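PDB 6VVG: arginine kinase from Cydia pomonella granulosis virus, which probably binds ATP and transfers its phosphate to serine or threonine side chains, as a viral protein kinase that works as a side-to-side dimer. Local coordinates for residues D131-N135 against N136-N140; D174-T177 against V178-S181; A189-T192 against S193-W196; L259-N262 against S263-S266. All coordinates share one frame; numbering follows the deposited sequence.

Contact 1: residues D131-N135 against N136-N140; sequences DLHKN and NIVHN
Asn136 N reaches back 2.7 Å to His133 O, closing a type I turn from His133 to Asn136; Asn136 leaves helical backbone angles with a positive phi of 60°, which asparagine tolerates well, and turns the chain toward strand 137-138. Asn135 steadies the bend, because its ND2 donates to Leu132 O at 3.1 Å while its own backbone N reaches the same oxygen from the same face of the carbonyl plane. Ile137 O lies in the plane of the His133 ring, 3.1 Å from CD2 at the edge, and His133 CA adds a C-H...O contact to that oxygen. This is the junction where the helix 115-133 of the kinase C-lobe leads into the catalytic loop, whose His-Arg-Asp motif here reads His139-Asn140-Asp141. With CG anti to its backbone N (chi1 169°), Leu132 spreads its two methyls along 137-139: CD1 lies 3.9 Å from Ile137 CB, and CD2 4.0 Å from His139 CB. The imidazoles are anchored beyond the turn, His133 NE2 to Asp195 and His139 NE2 to Cys159 O. Ile137 packs on helix 59-66 and on Ile166 of the second subunit, while Asn136 ND2 bonds Val167 O of that subunit.

Contact 2: residues D174-T177 against V178-S181; sequences DGTT and VYFS
Thr177 CA sits over the centre of the Phe180 ring, 3.6 Å from the centroid and only 9° off the ring normal, a CH-pi contact within the P+1 loop at the end of the kinase activation segment, just before the Ser-Pro-Glu counterpart of the Ala-Pro-Glu motif. Phe180 can fold back over its own chain because CG stands beside the backbone N (chi1 -77°). The ring then lies among carbonyls as well: Thr176 O is 3.0 Å from Phe180 CD1 and Asp174 O is 3.2 Å from Phe180 CZ, both approaching obliquely. Two successive backbone bonds hold the 3-10 coil, Tyr179 N to Thr176 O at 3.0 Å and Phe180 N to Thr177 O at 2.9 Å. Thr176 and Tyr179 run side by side, and Thr176 CG2 meets Val178 CG2 at 3.7 Å. Thr176 CG2 takes the branch anti to the backbone N, which leaves OG1 to receive Lys143 NZ of the catalytic loop, the lysine-threonine pairing familiar in serine/threonine kinases. Glycine suits position 175, since a CB there would press on the carbonyl oxygen of Asp174. Further out, Asp174 is fixed by salt bridges to Lys184 and Arg165, and Pro228 of helix 228-235 packs on Thr177 and Phe180. At the far end the Ser181 hydroxyl, an N-cap, accepts from Lys184 N of helix 182-185 through OG.

Contact 3: residues A189-T192 against S193-W196; sequences AYQT and SFDW
Ser193 OG donates to Gln191 OE1 at 2.8 Å, meeting the oxygen from above the amide plane. Here the loop after the activation segment enters helix 192-208, the central αF helix of the kinase C-lobe. The other end of the amide is held too: Gln191 NE2 points within its own plane to Ala189 O, 3.1 Å away, and also bonds Glu188. Glutamine thus supplies a donor and an acceptor at once, and these bonds fix which way round the amide lies. Its CG stands between the backbone N and the carbonyl carbon (chi1 42°), which brings Gln191 CG to 3.4 Å from Phe194 CE1. Phe194 tucks its ring under the loop, with Gln191 N over one face, and meets the Tyr190 ring border against border, neither lying over the other, the planes turned by 72°; the closest atoms are Tyr190 CD1 and Phe194 CE2 at 3.5 Å. Asp195, the αF aspartate, turns its carboxylate to His133 NE2 and to the backbone N atoms of His139 and Asn140 in the catalytic loop. Thr192 O accepts from Trp196 N at 3.1 Å in the carbonyl plane, and the same oxygen lies over a face of the indole, 3.3 Å from Trp196 CD1.

Contact 4: residues L259-N262 against S263-S266; sequences LDIN and SRLS
The guanidinium of Arg264 carries Ile261 CA on one face, 3.6 Å above the plane and offset toward the rim, while Leu259 O lies at its edge. Arg264 NH2 donates to Leu259 O at 2.9 Å; the acceptor is 2° out of the guanidinium plane, but the N-H comes in above the carbonyl plane of Leu259. A second flat group, the Asp260 carboxylate, is gripped at Asp260 OD1 by two donors: Asn262 N, from above the plane at 2.9 Å, closing an Asx turn, and Asn262 ND2, on the syn lone pair at 3.1 Å. Aspartate suits the place as the acceptor, and asparagine adds a side-chain donor to the backbone N-H. The turn is completed by Ser263 N to Asp260 O, 2.8 Å, and Arg264 N to Ile261 O, 3.1 Å. From there the arginine starts extended and then bends at chi3 (-44°), which folds its head back over Ile261 CA. Ile261 CG1 in turn packs on Ser266 CB at 3.6 Å, so the isoleucine side chain touches both the arginine head and the serine. Such a loop between the last helices of the C-lobe is familiar in protein kinases, where its arginine pairs with the glutamate of the Ala-Pro-Glu motif; here Arg264 NH1 forms a salt bridge with Glu183, and NE donates to Ala258 O. All three guanidinium nitrogens thus have acceptors, two of them neutral carbonyls. Glu183 is a charged partner, and the positive charge is probably balanced largely there, since Asp260 OD1 stays 6.5 Å from Arg264 NH2.

Contacts 1 and 3 lie closest, their centres about 9 Å apart, and Asp195 OD2 of contact 3 takes both His133 NE2 and His139 N of contact 1, each at 2.8 Å. One oxygen of contact 2 reaches both: Asp174 OD1 is 3.1 Å from Asn140 ND2 of contact 1 and 3.0 Å from Tyr190 OH of contact 3, tying the activation segment to the catalytic loop and to the approach to helix 192-208. Contact 4 touches contact 3, with Ser266 O 3.1 Å from Trp196 CD1, but neither contact 1 nor contact 2. The bound AMP lies about 8 Å from the side chain of His139 and about 10 Å from that of Thr176, whereas contact 4 is away from the nucleotide site.

Contact 1: residues D131-N135 against N136-N140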
ATOM      1  N   ASP A 131     -14.484  -3.490  -5.523  1.00 10.22           N
ATOM      2  CA  ASP A 131     -13.364  -4.319  -5.930  0.50 13.83           C
ATOM      3  C   ASP A 131     -12.051  -3.808  -5.330  1.00 13.79           C
ATOM      4  O   ASP A 131     -11.245  -4.585  -4.829  1.00 12.72           O
ATOM      5  CB  ASP A 131     -13.270  -4.375  -7.455  0.50 17.62           C
ATOM      6  CG  ASP A 131     -12.455  -5.553  -7.951  0.50 18.57           C
ATOM      7  OD1 ASP A 131     -12.235  -6.500  -7.167  0.50 19.40           O
ATOM      8  OD2 ASP A 131     -12.027  -5.534  -9.125  0.50 17.43           O
ATOM      9  N   LEU A 132     -11.848  -2.488  -5.380  1.00 13.37           N
ATOM     10  CA  LEU A 132     -10.670  -1.912  -4.733  1.00 20.02           C
ATOM     11  C   LEU A 132     -10.672  -2.203  -3.240  1.00 10.01           C
ATOM     12  O   LEU A 132      -9.639  -2.576  -2.672  1.00 11.19           O
ATOM     13  CB  LEU A 132     -10.633  -0.406  -4.978  1.00 11.07           C
ATOM     14  CG  LEU A 132      -9.629   0.425  -4.181  1.00 14.49           C
ATOM     15  CD1 LEU A 132      -8.229  -0.114  -4.394  1.00 18.11           C
ATOM     16  CD2 LEU A 132      -9.710   1.895  -4.583  1.00 14.00           C
ATOM     17  N   HIS A 133     -11.828  -2.055  -2.591  1.00 10.02           N
ATOM     18  CA  HIS A 133     -11.913  -2.201  -1.145  1.00  9.07           C
ATOM     19  C   HIS A 133     -11.572  -3.607  -0.675  1.00 10.22           C
ATOM     20  O   HIS A 133     -11.141  -3.770   0.470  1.00 10.71           O
ATOM     21  CB  HIS A 133     -13.318  -1.807  -0.686  1.00 11.22           C
ATOM     22  CG  HIS A 133     -13.613  -0.346  -0.851  1.00 12.42           C
ATOM     23  ND1 HIS A 133     -14.894   0.161  -0.854  1.00 11.62           N
ATOM     24  CD2 HIS A 133     -12.788   0.716  -1.011  1.00 10.59           C
ATOM     25  CE1 HIS A 133     -14.846   1.473  -1.007  1.00  9.75           C
ATOM     26  NE2 HIS A 133     -13.580   1.834  -1.105  1.00 11.02           N
ATOM     27  N   LYS A 134     -11.747  -4.625  -1.522  1.00 10.46           N
ATOM     28  CA  LYS A 134     -11.364  -5.975  -1.123  1.00 13.41           C
ATOM     29  C   LYS A 134      -9.892  -6.059  -0.733  1.00 15.81           C
ATOM     30  O   LYS A 134      -9.499  -6.991  -0.021  1.00 10.74           O
ATOM     31  CB  LYS A 134     -11.655  -6.964  -2.254  1.00 15.14           C
ATOM     32  CG  LYS A 134     -13.134  -7.253  -2.513  1.00 21.88           C
ATOM     33  CD  LYS A 134     -13.285  -8.222  -3.692  1.00 22.07           C
ATOM     34  CE  LYS A 134     -14.733  -8.364  -4.140  1.00 41.90           C
ATOM     35  NZ  LYS A 134     -14.872  -8.233  -5.624  1.00 31.23           N
ATOM     36  N   ASN A 135      -9.073  -5.115  -1.188  1.00 14.55           N
ATOM     37  CA  ASN A 135      -7.661  -5.050  -0.835  1.00 13.00           C
ATOM     38  C   ASN A 135      -7.411  -4.263   0.445  1.00 10.61           C
ATOM     39  O   ASN A 135      -6.249  -4.075   0.822  1.00 12.50           O
ATOM     40  CB  ASN A 135      -6.864  -4.421  -1.983  1.00 10.51           C
ATOM     41  CG  ASN A 135      -7.064  -5.150  -3.301  1.00 17.37           C
ATOM     42  OD1 ASN A 135      -6.549  -6.249  -3.500  1.00 14.89           O
ATOM     43  ND2 ASN A 135      -7.819  -4.539  -4.208  1.00 18.20           N
ATOM     44  N   ASN A 136      -8.470  -3.812   1.122  1.00 12.93           N
ATOM     45  CA  ASN A 136      -8.358  -2.949   2.299  1.00 12.80           C
ATOM     46  C   ASN A 136      -7.641  -1.645   1.953  1.00  6.89           C
ATOM     47  O   ASN A 136      -6.817  -1.134   2.715  1.00  8.09           O
ATOM     48  CB  ASN A 136      -7.673  -3.676   3.457  1.00 10.91           C
ATOM     49  CG  ASN A 136      -8.654  -4.511   4.272  1.00 17.37           C
ATOM     50  OD1 ASN A 136      -9.840  -4.582   3.947  1.00 19.92           O
ATOM     51  ND2 ASN A 136      -8.165  -5.142   5.333  1.00 15.31           N
ATOM     52  N   ILE A 137      -7.972  -1.103   0.786  1.00  9.93           N
ATOM     53  CA  ILE A 137      -7.509   0.204   0.340  1.00 11.56           C
ATOM     54  C   ILE A 137      -8.736   1.026  -0.024  1.00 11.22           C
ATOM     55  O   ILE A 137      -9.692   0.501  -0.607  1.00 11.72           O
ATOM     56  CB  ILE A 137      -6.556   0.082  -0.868  1.00 16.50           C
ATOM     57  CG1 ILE A 137      -5.306  -0.710  -0.477  1.00 14.13           C
ATOM     58  CG2 ILE A 137      -6.182   1.456  -1.392  1.00 14.33           C
ATOM     59  CD1 ILE A 137      -4.362  -0.993  -1.633  1.00 12.66           C
ATOM     60  N   VAL A 138      -8.716   2.311   0.317  1.00  8.23           N
ATOM     61  CA  VAL A 138      -9.775   3.237  -0.069  1.00 11.81           C
ATOM     62  C   VAL A 138      -9.199   4.247  -1.051  1.00 12.42           C
ATOM     63  O   VAL A 138      -8.020   4.613  -0.981  1.00  8.61           O
ATOM     64  CB  VAL A 138     -10.405   3.954   1.145  1.00 10.58           C
ATOM     65  CG1 VAL A 138     -11.258   2.976   1.947  1.00 19.76           C
ATOM     66  CG2 VAL A 138      -9.331   4.586   2.009  1.00 11.82           C
ATOM     67  N   HIS A 139     -10.042   4.696  -1.984  1.00 12.90           N
ATOM     68  CA  HIS A 139      -9.597   5.674  -2.972  1.00 11.83           C
ATOM     69  C   HIS A 139      -9.343   7.028  -2.319  1.00 11.07           C
ATOM     70  O   HIS A 139      -8.291   7.646  -2.526  1.00  9.19           O
ATOM     71  CB  HIS A 139     -10.636   5.788  -4.087  1.00 13.09           C
ATOM     72  CG  HIS A 139     -10.235   6.708  -5.195  1.00 11.96           C
ATOM     73  ND1 HIS A 139     -10.263   8.079  -5.068  1.00  6.85           N
ATOM     74  CD2 HIS A 139      -9.798   6.455  -6.451  1.00 10.28           C
ATOM     75  CE1 HIS A 139      -9.860   8.633  -6.197  1.00 11.88           C
ATOM     76  NE2 HIS A 139      -9.570   7.670  -7.053  1.00  9.52           N
ATOM     77  N   ASN A 140     -10.299   7.508  -1.528  1.00  9.73           N
ATOM     78  CA  ASN A 140     -10.156   8.651  -0.635  1.00  8.85           C
ATOM     79  C   ASN A 140     -10.129  10.000  -1.346  1.00 11.36           C
ATOM     80  O   ASN A 140      -9.906  11.014  -0.681  1.00  9.79           O
ATOM     81  CB  ASN A 140      -8.890   8.530   0.232  1.00  8.57           C
ATOM     82  CG  ASN A 140      -8.806   9.591   1.320  1.00 14.02           C
ATOM     83  OD1 ASN A 140      -9.788   9.888   2.004  1.00  9.60           O
ATOM     84  ND2 ASN A 140      -7.621  10.165   1.487  1.00  8.11           N
TER

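Contact 2: residues D174-T177 against V178-S181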
ATOM      1  N   ASP A 174      -6.629  15.385   3.927  1.00 15.58           N
ATOM      2  CA  ASP A 174      -6.229  15.368   2.526  1.00 13.20           C
ATOM      3  C   ASP A 174      -7.465  15.261   1.635  1.00 14.02           C
ATOM      4  O   ASP A 174      -8.533  14.821   2.063  1.00 16.91           O
ATOM      5  CB  ASP A 174      -5.256  14.217   2.252  1.00 13.16           C
ATOM      6  CG  ASP A 174      -5.873  12.848   2.479  1.00 15.12           C
ATOM      7  OD1 ASP A 174      -6.935  12.754   3.132  1.00 13.59           O
ATOM      8  OD2 ASP A 174      -5.280  11.855   2.006  1.00 12.45           O
ATOM      9  N   GLY A 175      -7.318  15.700   0.393  1.00 12.19           N
ATOM     10  CA  GLY A 175      -8.430  15.668  -0.538  1.00 19.72           C
ATOM     11  C   GLY A 175      -9.247  16.945  -0.512  1.00 13.63           C
ATOM     12  O   GLY A 175      -8.793  18.011  -0.084  1.00 14.81           O
ATOM     13  N   THR A 176     -10.489  16.826  -0.971  1.00 14.66           N
ATOM     14  CA  THR A 176     -11.365  17.977  -1.158  1.00 11.94           C
ATOM     15  C   THR A 176     -12.387  18.050  -0.030  1.00 19.06           C
ATOM     16  O   THR A 176     -13.203  17.136   0.144  1.00 15.17           O
ATOM     17  CB  THR A 176     -12.068  17.907  -2.512  1.00 19.55           C
ATOM     18  OG1 THR A 176     -11.104  17.638  -3.538  1.00 27.16           O
ATOM     19  CG2 THR A 176     -12.780  19.218  -2.822  1.00 21.36           C
ATOM     20  N   THR A 177     -12.370  19.170   0.695  1.00 13.42           N
ATOM     21  CA  THR A 177     -13.158  19.306   1.912  1.00 14.24           C
ATOM     22  C   THR A 177     -14.635  19.033   1.671  1.00 16.36           C
ATOM     23  O   THR A 177     -15.296  18.394   2.495  1.00 15.25           O
ATOM     24  CB  THR A 177     -12.961  20.712   2.484  1.00 14.22           C
ATOM     25  OG1 THR A 177     -11.561  20.962   2.672  1.00 19.12           O
ATOM     26  CG2 THR A 177     -13.698  20.882   3.801  1.00 18.61           C
ATOM     27  N   VAL A 178     -15.172  19.495   0.543  1.00  8.07           N
ATOM     28  CA  VAL A 178     -16.618  19.462   0.350  1.00 11.43           C
ATOM     29  C   VAL A 178     -17.104  18.053   0.031  1.00 14.18           C
ATOM     30  O   VAL A 178     -18.311  17.823  -0.119  1.00 11.67           O
ATOM     31  CB  VAL A 178     -17.064  20.444  -0.748  1.00 17.13           C
ATOM     32  CG1 VAL A 178     -16.856  21.889  -0.300  1.00 21.80           C
ATOM     33  CG2 VAL A 178     -16.318  20.175  -2.052  1.00 13.72           C
ATOM     34  N   TYR A 179     -16.181  17.104  -0.081  1.00 11.68           N
ATOM     35  CA  TYR A 179     -16.534  15.697  -0.199  1.00  9.65           C
ATOM     36  C   TYR A 179     -16.274  14.926   1.088  1.00 11.19           C
ATOM     37  O   TYR A 179     -16.451  13.702   1.107  1.00 10.94           O
ATOM     38  CB  TYR A 179     -15.767  15.045  -1.359  1.00 11.47           C
ATOM     39  CG  TYR A 179     -16.283  15.392  -2.746  1.00 14.02           C
ATOM     40  CD1 TYR A 179     -15.813  16.510  -3.422  1.00 12.55           C
ATOM     41  CD2 TYR A 179     -17.226  14.593  -3.382  1.00  7.31           C
ATOM     42  CE1 TYR A 179     -16.271  16.831  -4.688  1.00 13.25           C
ATOM     43  CE2 TYR A 179     -17.694  14.907  -4.649  1.00 13.60           C
ATOM     44  CZ  TYR A 179     -17.211  16.027  -5.298  1.00 19.32           C
ATOM     45  OH  TYR A 179     -17.669  16.344  -6.557  1.00 14.65           O
ATOM     46  N   PHE A 180     -15.864  15.604   2.161  1.00 12.98           N
ATOM     47  CA  PHE A 180     -15.516  14.924   3.403  1.00 11.15           C
ATOM     48  C   PHE A 180     -16.762  14.370   4.086  1.00 10.49           C
ATOM     49  O   PHE A 180     -17.735  15.098   4.298  1.00 12.07           O
ATOM     50  CB  PHE A 180     -14.814  15.880   4.370  1.00 11.18           C
ATOM     51  CG  PHE A 180     -13.372  16.164   4.051  1.00  8.31           C
ATOM     52  CD1 PHE A 180     -12.814  15.800   2.843  1.00  8.02           C
ATOM     53  CD2 PHE A 180     -12.579  16.823   4.979  1.00 11.22           C
ATOM     54  CE1 PHE A 180     -11.486  16.079   2.564  1.00 12.79           C
ATOM     55  CE2 PHE A 180     -11.254  17.105   4.705  1.00 13.20           C
ATOM     56  CZ  PHE A 180     -10.707  16.734   3.496  1.00 13.57           C
ATOM     57  N   SER A 181     -16.718  13.094   4.470  1.00 11.87           N
ATOM     58  CA  SER A 181     -17.786  12.510   5.266  1.00 12.41           C
ATOM     59  C   SER A 181     -17.730  13.028   6.700  1.00  7.81           C
ATOM     60  O   SER A 181     -16.695  13.527   7.150  1.00  7.85           O
ATOM     61  CB  SER A 181     -17.673  10.991   5.272  1.00  8.05           C
ATOM     62  OG  SER A 181     -16.603  10.570   6.105  1.00 10.36           O
TER

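Contact 3: residues A189-T192 against S193-W196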
ATOM      1  N   ALA A 189     -10.427   6.811  11.489  1.00 12.05           N
ATOM      2  CA  ALA A 189      -9.504   6.081  10.628  1.00 12.64           C
ATOM      3  C   ALA A 189     -10.063   5.973   9.212  1.00 15.12           C
ATOM      4  O   ALA A 189     -11.278   5.966   8.999  1.00 11.61           O
ATOM      5  CB  ALA A 189      -9.241   4.685  11.193  1.00 14.38           C
ATOM      6  N   TYR A 190      -9.159   5.904   8.234  1.00  8.90           N
ATOM      7  CA  TYR A 190      -9.572   5.690   6.853  1.00  9.56           C
ATOM      8  C   TYR A 190     -10.414   4.424   6.754  1.00 11.10           C
ATOM      9  O   TYR A 190     -10.036   3.368   7.271  1.00 11.12           O
ATOM     10  CB  TYR A 190      -8.347   5.595   5.942  1.00 10.13           C
ATOM     11  CG  TYR A 190      -7.705   6.938   5.681  1.00  9.12           C
ATOM     12  CD1 TYR A 190      -8.434   7.982   5.118  1.00 10.09           C
ATOM     13  CD2 TYR A 190      -6.376   7.168   6.000  1.00 19.90           C
ATOM     14  CE1 TYR A 190      -7.856   9.216   4.885  1.00 13.87           C
ATOM     15  CE2 TYR A 190      -5.786   8.398   5.767  1.00 15.71           C
ATOM     16  CZ  TYR A 190      -6.534   9.420   5.216  1.00 17.02           C
ATOM     17  OH  TYR A 190      -5.954  10.647   4.981  1.00 15.05           O
ATOM     18  N   GLN A 191     -11.566   4.534   6.097  1.00  9.92           N
ATOM     19  CA  GLN A 191     -12.515   3.433   6.031  1.00 15.25           C
ATOM     20  C   GLN A 191     -13.316   3.551   4.745  1.00  8.34           C
ATOM     21  O   GLN A 191     -13.353   4.608   4.111  1.00 10.25           O
ATOM     22  CB  GLN A 191     -13.445   3.428   7.249  1.00 10.92           C
ATOM     23  CG  GLN A 191     -13.946   4.808   7.646  1.00 14.18           C
ATOM     24  CD  GLN A 191     -14.763   4.792   8.927  1.00 24.56           C
ATOM     25  OE1 GLN A 191     -15.949   4.461   8.918  1.00 23.84           O
ATOM     26  NE2 GLN A 191     -14.129   5.157  10.037  1.00 16.22           N
ATOM     27  N   THR A 192     -13.953   2.442   4.361  1.00  9.93           N
ATOM     28  CA  THR A 192     -14.707   2.430   3.112  1.00  7.47           C
ATOM     29  C   THR A 192     -15.812   3.478   3.117  1.00  7.23           C
ATOM     30  O   THR A 192     -16.157   4.019   2.060  1.00  7.35           O
ATOM     31  CB  THR A 192     -15.301   1.043   2.857  1.00 12.55           C
ATOM     32  OG1 THR A 192     -16.114   0.646   3.968  1.00  8.78           O
ATOM     33  CG2 THR A 192     -14.198   0.014   2.643  1.00 17.88           C
ATOM     34  N   SER A 193     -16.377   3.779   4.288  1.00  9.21           N
ATOM     35  CA  SER A 193     -17.469   4.745   4.352  1.00 10.68           C
ATOM     36  C   SER A 193     -17.037   6.115   3.844  1.00 11.16           C
ATOM     37  O   SER A 193     -17.872   6.883   3.352  1.00 11.93           O
ATOM     38  CB  SER A 193     -18.001   4.848   5.783  1.00 14.39           C
ATOM     39  OG  SER A 193     -17.083   5.504   6.640  1.00  8.26           O
ATOM     40  N   PHE A 194     -15.747   6.442   3.960  1.00  8.22           N
ATOM     41  CA  PHE A 194     -15.239   7.673   3.363  1.00  8.68           C
ATOM     42  C   PHE A 194     -15.584   7.725   1.880  1.00 10.62           C
ATOM     43  O   PHE A 194     -16.115   8.723   1.379  1.00  7.81           O
ATOM     44  CB  PHE A 194     -13.719   7.768   3.529  1.00  9.67           C
ATOM     45  CG  PHE A 194     -13.259   8.125   4.912  1.00 11.86           C
ATOM     46  CD1 PHE A 194     -14.048   7.873   6.017  1.00 15.46           C
ATOM     47  CD2 PHE A 194     -12.014   8.704   5.100  1.00 15.87           C
ATOM     48  CE1 PHE A 194     -13.609   8.200   7.283  1.00 15.93           C
ATOM     49  CE2 PHE A 194     -11.568   9.032   6.362  1.00 15.93           C
ATOM     50  CZ  PHE A 194     -12.366   8.779   7.456  1.00 14.59           C
ATOM     51  N   ASP A 195     -15.262   6.645   1.162  1.00  8.86           N
ATOM     52  CA  ASP A 195     -15.538   6.582  -0.269  1.00  8.55           C
ATOM     53  C   ASP A 195     -17.036   6.592  -0.538  1.00  7.63           C
ATOM     54  O   ASP A 195     -17.502   7.261  -1.468  1.00  9.35           O
ATOM     55  CB  ASP A 195     -14.900   5.326  -0.868  1.00  8.38           C
ATOM     56  CG  ASP A 195     -13.410   5.480  -1.115  1.00 12.40           C
ATOM     57  OD1 ASP A 195     -12.901   6.615  -1.030  1.00 12.08           O
ATOM     58  OD2 ASP A 195     -12.747   4.462  -1.401  1.00 13.88           O
ATOM     59  N   TRP A 196     -17.809   5.852   0.259  1.00  7.39           N
ATOM     60  CA  TRP A 196     -19.241   5.752  -0.001  1.00  9.91           C
ATOM     61  C   TRP A 196     -19.924   7.104   0.149  1.00  8.28           C
ATOM     62  O   TRP A 196     -20.834   7.431  -0.620  1.00  6.58           O
ATOM     63  CB  TRP A 196     -19.869   4.710   0.925  1.00  6.46           C
ATOM     64  CG  TRP A 196     -19.350   3.324   0.660  1.00  9.78           C
ATOM     65  CD1 TRP A 196     -19.018   2.379   1.587  1.00  9.02           C
ATOM     66  CD2 TRP A 196     -19.092   2.734  -0.622  1.00  8.10           C
ATOM     67  NE1 TRP A 196     -18.578   1.237   0.961  1.00  8.99           N
ATOM     68  CE2 TRP A 196     -18.612   1.431  -0.395  1.00  7.34           C
ATOM     69  CE3 TRP A 196     -19.226   3.180  -1.942  1.00  6.62           C
ATOM     70  CZ2 TRP A 196     -18.265   0.572  -1.436  1.00  9.55           C
ATOM     71  CZ3 TRP A 196     -18.878   2.328  -2.971  1.00 11.43           C
ATOM     72  CH2 TRP A 196     -18.406   1.037  -2.713  1.00  6.35           C
TER

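Contact 4: residues L259-N262 against S263-S266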
ATOM      1  N   LEU A 259     -26.672  12.005   7.854  1.00  7.67           N
ATOM      2  CA  LEU A 259     -25.644  12.418   8.804  1.00 11.74           C
ATOM      3  C   LEU A 259     -25.279  11.273   9.742  1.00  8.53           C
ATOM      4  O   LEU A 259     -24.097  10.976   9.950  1.00 11.56           O
ATOM      5  CB  LEU A 259     -26.122  13.629   9.602  1.00  6.02           C
ATOM      6  CG  LEU A 259     -25.216  14.051  10.762  1.00 12.30           C
ATOM      7  CD1 LEU A 259     -23.811  14.347  10.251  1.00  7.98           C
ATOM      8  CD2 LEU A 259     -25.794  15.253  11.497  1.00 19.64           C
ATOM      9  N   ASP A 260     -26.287  10.624  10.321  1.00 10.99           N
ATOM     10  CA  ASP A 260     -26.081   9.492  11.217  1.00 12.15           C
ATOM     11  C   ASP A 260     -25.736   8.257  10.395  1.00 10.20           C
ATOM     12  O   ASP A 260     -26.538   7.811   9.567  1.00 10.49           O
ATOM     13  CB  ASP A 260     -27.343   9.257  12.047  1.00 12.36           C
ATOM     14  CG  ASP A 260     -27.147   8.232  13.149  1.00 21.93           C
ATOM     15  OD1 ASP A 260     -26.147   7.483  13.118  1.00 14.92           O
ATOM     16  OD2 ASP A 260     -28.008   8.176  14.051  1.00 29.05           O
ATOM     17  N   ILE A 261     -24.540   7.703  10.616  1.00 10.67           N
ATOM     18  CA  ILE A 261     -24.127   6.547   9.825  1.00 12.82           C
ATOM     19  C   ILE A 261     -25.067   5.374  10.061  1.00 12.82           C
ATOM     20  O   ILE A 261     -25.248   4.524   9.180  1.00 10.01           O
ATOM     21  CB  ILE A 261     -22.662   6.176  10.135  1.00 11.33           C
ATOM     22  CG1 ILE A 261     -22.115   5.268   9.029  1.00 12.40           C
ATOM     23  CG2 ILE A 261     -22.554   5.493  11.483  1.00 10.82           C
ATOM     24  CD1 ILE A 261     -20.600   5.252   8.929  1.00 12.28           C
ATOM     25  N   ASN A 262     -25.694   5.313  11.237  1.00 10.29           N
ATOM     26  CA  ASN A 262     -26.662   4.265  11.540  1.00 11.05           C
ATOM     27  C   ASN A 262     -27.966   4.425  10.774  1.00 17.92           C
ATOM     28  O   ASN A 262     -28.854   3.574  10.906  1.00 13.11           O
ATOM     29  CB  ASN A 262     -26.938   4.245  13.041  1.00 15.48           C
ATOM     30  CG  ASN A 262     -25.713   3.872  13.849  1.00 13.07           C
ATOM     31  OD1 ASN A 262     -25.392   2.694  13.998  1.00 16.70           O
ATOM     32  ND2 ASN A 262     -25.011   4.877  14.365  1.00 11.81           N
ATOM     33  N   SER A 263     -28.104   5.488   9.983  1.00 10.22           N
ATOM     34  CA  SER A 263     -29.239   5.664   9.085  1.00 13.93           C
ATOM     35  C   SER A 263     -28.781   5.791   7.637  1.00 12.58           C
ATOM     36  O   SER A 263     -29.558   6.218   6.777  1.00  8.69           O
ATOM     37  CB  SER A 263     -30.055   6.891   9.494  1.00 13.10           C
ATOM     38  OG  SER A 263     -30.698   6.678  10.735  1.00 14.93           O
ATOM     39  N   ARG A 264     -27.537   5.414   7.354  1.00 13.17           N
ATOM     40  CA  ARG A 264     -26.889   5.676   6.078  1.00 10.90           C
ATOM     41  C   ARG A 264     -26.556   4.370   5.368  1.00 11.85           C
ATOM     42  O   ARG A 264     -26.332   3.334   6.002  1.00  9.87           O
ATOM     43  CB  ARG A 264     -25.601   6.498   6.292  1.00  7.58           C
ATOM     44  CG  ARG A 264     -24.946   7.019   5.026  1.00 11.56           C
ATOM     45  CD  ARG A 264     -23.548   7.594   5.287  1.00 13.21           C
ATOM     46  NE  ARG A 264     -23.480   8.445   6.474  1.00 10.28           N
ATOM     47  CZ  ARG A 264     -22.359   8.732   7.125  1.00  8.56           C
ATOM     48  NH1 ARG A 264     -21.205   8.234   6.704  1.00 11.29           N
ATOM     49  NH2 ARG A 264     -22.389   9.517   8.194  1.00 11.24           N
ATOM     50  N   LEU A 265     -26.555   4.427   4.039  1.00 10.92           N
ATOM     51  CA  LEU A 265     -25.991   3.357   3.219  1.00 11.39           C
ATOM     52  C   LEU A 265     -24.478   3.541   3.247  1.00 10.43           C
ATOM     53  O   LEU A 265     -23.900   4.246   2.417  1.00 14.54           O
ATOM     54  CB  LEU A 265     -26.535   3.405   1.798  1.00 12.50           C
ATOM     55  CG  LEU A 265     -28.050   3.486   1.622  1.00  9.24           C
ATOM     56  CD1 LEU A 265     -28.386   3.827   0.174  1.00 12.16           C
ATOM     57  CD2 LEU A 265     -28.719   2.194   2.040  1.00 10.38           C
ATOM     58  N   SER A 266     -23.828   2.914   4.225  1.00 10.60           N
ATOM     59  CA  SER A 266     -22.405   3.115   4.468  1.00  8.32           C
ATOM     60  C   SER A 266     -21.570   1.897   4.103  1.00  7.92           C
ATOM     61  O   SER A 266     -20.363   1.879   4.377  1.00  9.59           O
ATOM     62  CB  SER A 266     -22.169   3.480   5.934  1.00  8.54           C
ATOM     63  OG  SER A 266     -22.647   2.453   6.788  1.00 11.49           O
TER